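Local coordinates for periplasmic divalent cation tolerance protein (Synechococcus elongatus, PDB 6GDX) that forms a trimer of the PII-like CutA family and may bind copper ions, although a small-molecule carrying or signalling role has also been suggested, at residues B[60-65]-B[83-88]. Sequence-based numbering, arbitrary orientation.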
ATOM      1  N   ALA B  60       5.603  14.311   6.652  1.00 10.06           N
ATOM      2  CA  ALA B  60       4.614  15.313   6.289  1.00 10.52           C
ATOM      3  C   ALA B  60       3.198  14.906   6.566  1.00  9.70           C
ATOM      4  O   ALA B  60       2.307  15.727   6.844  1.00 10.91           O
ATOM      5  CB  ALA B  60       4.755  15.659   4.817  1.00 11.56           C
ATOM      6  N   CYS B  61       2.950  13.605   6.420  1.00  9.55           N
ATOM      7  CA  CYS B  61       1.637  12.986   6.609  0.60  9.40           C
ATOM      8  C   CYS B  61       1.896  11.580   7.127  1.00  9.00           C
ATOM      9  O   CYS B  61       2.864  10.941   6.690  1.00  9.45           O
ATOM     10  CB  CYS B  61       0.834  12.908   5.304  0.60  9.32           C
ATOM     11  SG  CYS B  61      -0.731  12.029   5.473  0.60 11.69           S
ATOM     12  N   VAL B  62       1.006  11.088   7.974  1.00  8.66           N
ATOM     13  CA  VAL B  62       1.016   9.708   8.379  1.00  9.00           C
ATOM     14  C   VAL B  62      -0.396   9.192   8.286  1.00  9.49           C
ATOM     15  O   VAL B  62      -1.310   9.830   8.846  1.00 11.21           O
ATOM     16  CB  VAL B  62       1.538   9.525   9.809  1.00 10.06           C
ATOM     17  CG1 VAL B  62       1.656   8.049  10.174  1.00 10.67           C
ATOM     18  CG2 VAL B  62       2.855  10.240  10.006  1.00 10.73           C
ATOM     19  N   SER B  63      -0.608   8.077   7.588  1.00  8.88           N
ATOM     20  CA  SER B  63      -1.925   7.461   7.553  1.00  9.59           C
ATOM     21  C   SER B  63      -1.935   6.230   8.432  1.00  8.31           C
ATOM     22  O   SER B  63      -0.903   5.516   8.589  1.00  9.42           O
ATOM     23  CB  SER B  63      -2.309   7.096   6.124  1.00 12.34           C
ATOM     24  OG  SER B  63      -1.538   6.026   5.625  1.00 15.80           O
ATOM     25  N   ILE B  64      -3.116   5.895   8.929  1.00  8.11           N
ATOM     26  CA  ILE B  64      -3.334   4.787   9.828  1.00  8.71           C
ATOM     27  C   ILE B  64      -4.542   4.010   9.348  1.00  8.55           C
ATOM     28  O   ILE B  64      -5.601   4.597   9.095  1.00  8.56           O
ATOM     29  CB  ILE B  64      -3.630   5.320  11.235  1.00 11.36           C
ATOM     30  CG1 ILE B  64      -2.525   6.242  11.768  1.00 12.71           C
ATOM     31  CG2 ILE B  64      -3.988   4.209  12.196  1.00 13.11           C
ATOM     32  CD1 ILE B  64      -2.952   7.080  12.980  1.00 14.09           C
ATOM     33  N   THR B  65      -4.406   2.685   9.270  1.00  9.69           N
ATOM     34  CA  THR B  65      -5.417   1.762   8.732  1.00 12.07           C
ATOM     35  C   THR B  65      -5.544   0.571   9.728  1.00 10.46           C
ATOM     36  O   THR B  65      -4.518  -0.045   9.933  1.00  9.77           O
ATOM     37  CB  THR B  65      -4.877   1.200   7.316  1.00 14.25           C
ATOM     38  OG1 THR B  65      -4.548   2.308   6.440  1.00 15.12           O
ATOM     39  CG2 THR B  65      -5.879   0.360   6.664  1.00 16.39           C
ATOM     40  N   GLN B  83      -2.479  -1.767  13.687  1.00  9.34           N
ATOM     41  CA  GLN B  83      -2.712  -0.579  12.878  1.00  9.11           C
ATOM     42  C   GLN B  83      -1.549  -0.487  11.917  1.00  9.01           C
ATOM     43  O   GLN B  83      -0.386  -0.398  12.349  1.00  9.95           O
ATOM     44  CB  GLN B  83      -2.736   0.672  13.740  1.00 10.01           C
ATOM     45  CG  GLN B  83      -3.834   0.627  14.809  1.00 11.80           C
ATOM     46  CD  GLN B  83      -5.222   0.841  14.250  1.00 14.11           C
ATOM     47  OE1 GLN B  83      -5.432   1.687  13.390  1.00 17.96           O
ATOM     48  NE2 GLN B  83      -6.181   0.099  14.750  1.00 15.29           N
ATOM     49  N   GLN B  84      -1.829  -0.484  10.621  1.00  8.55           N
ATOM     50  CA  GLN B  84      -0.819  -0.216   9.617  1.00  8.54           C
ATOM     51  C   GLN B  84      -0.612   1.286   9.528  1.00  8.62           C
ATOM     52  O   GLN B  84      -1.572   2.045   9.342  1.00 10.11           O
ATOM     53  CB  GLN B  84      -1.272  -0.751   8.252  1.00  9.57           C
ATOM     54  CG  GLN B  84      -0.285  -0.535   7.116  1.00 10.70           C
ATOM     55  CD  GLN B  84       0.906  -1.432   7.272  1.00 12.00           C
ATOM     56  OE1 GLN B  84       0.749  -2.654   7.265  1.00 13.59           O
ATOM     57  NE2 GLN B  84       2.094  -0.867   7.461  1.00 13.93           N
ATOM     58  N   MET B  85       0.630   1.704   9.568  1.00  8.38           N
ATOM     59  CA  MET B  85       1.009   3.095   9.433  1.00  8.79           C
ATOM     60  C   MET B  85       1.846   3.310   8.192  1.00  8.46           C
ATOM     61  O   MET B  85       2.679   2.454   7.848  1.00 10.18           O
ATOM     62  CB  MET B  85       1.783   3.536  10.668  1.00  9.50           C
ATOM     63  CG  MET B  85       1.038   3.271  11.952  1.00 10.72           C
ATOM     64  SD  MET B  85       1.892   3.910  13.430  1.00 11.13           S
ATOM     65  CE  MET B  85       1.692   5.659  13.146  1.00 10.48           C
ATOM     66  N   SER B  86       1.604   4.413   7.510  1.00  7.74           N
ATOM     67  CA  SER B  86       2.369   4.815   6.340  1.00  8.39           C
ATOM     68  C   SER B  86       2.819   6.247   6.538  1.00  8.22           C
ATOM     69  O   SER B  86       1.990   7.169   6.568  1.00  9.08           O
ATOM     70  CB  SER B  86       1.516   4.686   5.092  1.00  9.89           C
ATOM     71  OG  SER B  86       2.156   5.244   3.982  1.00 13.13           O
ATOM     72  N   PHE B  87       4.108   6.423   6.690  1.00  7.80           N
ATOM     73  CA  PHE B  87       4.737   7.719   6.925  1.00  8.45           C
ATOM     74  C   PHE B  87       5.251   8.245   5.589  1.00  8.56           C
ATOM     75  O   PHE B  87       6.089   7.610   4.925  1.00  9.61           O
ATOM     76  CB  PHE B  87       5.938   7.601   7.874  1.00  9.31           C
ATOM     77  CG  PHE B  87       5.602   7.206   9.294  1.00  9.40           C
ATOM     78  CD1 PHE B  87       5.241   5.904   9.626  1.00  9.86           C
ATOM     79  CD2 PHE B  87       5.689   8.128  10.315  1.00 10.35           C
ATOM     80  CE1 PHE B  87       4.938   5.561  10.925  1.00 10.16           C
ATOM     81  CE2 PHE B  87       5.402   7.782  11.627  1.00 11.54           C
ATOM     82  CZ  PHE B  87       5.059   6.490  11.942  1.00 10.71           C
ATOM     83  N   LYS B  88       4.776   9.422   5.196  1.00  8.36           N
ATOM     84  CA  LYS B  88       5.217  10.087   3.960  1.00  9.06           C
ATOM     85  C   LYS B  88       6.337  11.036   4.314  1.00  8.87           C
ATOM     86  O   LYS B  88       6.140  11.996   5.105  1.00 10.27           O
ATOM     87  CB  LYS B  88       4.090  10.909   3.352  1.00 10.74           C
ATOM     88  CG  LYS B  88       3.058  10.170   2.596  1.00 13.61           C
ATOM     89  CD  LYS B  88       2.326   9.184   3.441  1.00 14.61           C
ATOM     90  CE  LYS B  88       1.048   8.770   2.763  1.00 16.74           C
ATOM     91  NZ  LYS B  88       0.422   7.654   3.503  1.00 17.80           N
TER
HETATM   92  O   HOH W   1      -1.849   3.202   6.629  1.00 15.04           O
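Val62 stands beside Phe87 in a non-hydrogen-bonded antiparallel pair and sets CG1 squarely over one face of the ring, 3.9 Å from the Phe87 centroid and only 4° off the normal, a CH-pi contact. With CG1 anti to the backbone N (chi1 -175°), the other branch, CG2, lies over the same face but displaced outward, 3.5 Å from Phe87 CD2. The bent end of Met85 reaches back to the same valine, Met85 CE lying 3.8 Å from Val62 CG1. A leucine in place of Phe87 would probably leave Val62 CG1 without a flat face to rest on and open a gap beside Ala53 of helix 43-55. Further along, Ile64 CG2 meets the amide oxygen of Gln83, 3.1 Å from OE1.

The other face, that of Cys61, Ser63 and Lys88, is more polar. The Lys88 chain, bent at chi2 (62°), passes with CD 3.7 Å from Cys61 O before NZ reaches Ser86 OG at 3.0 Å, while a water bridges Ser63 OG, Thr65 OG1 and the carbonyl of Gln84. Reciprocal backbone bonds join Ser63 with Ser86 and Thr65 with Gln84.

This is the base of the long hairpin 61-73/76-90 in a ferredoxin-like sheet. Helix 43-55 packs on Val62, Ile64 and Phe87; strand 33-40 bonds to the far edge of 83-88, and a strand of the second subunit pairs with residues 61-64, carrying the sheet across the trimer interface.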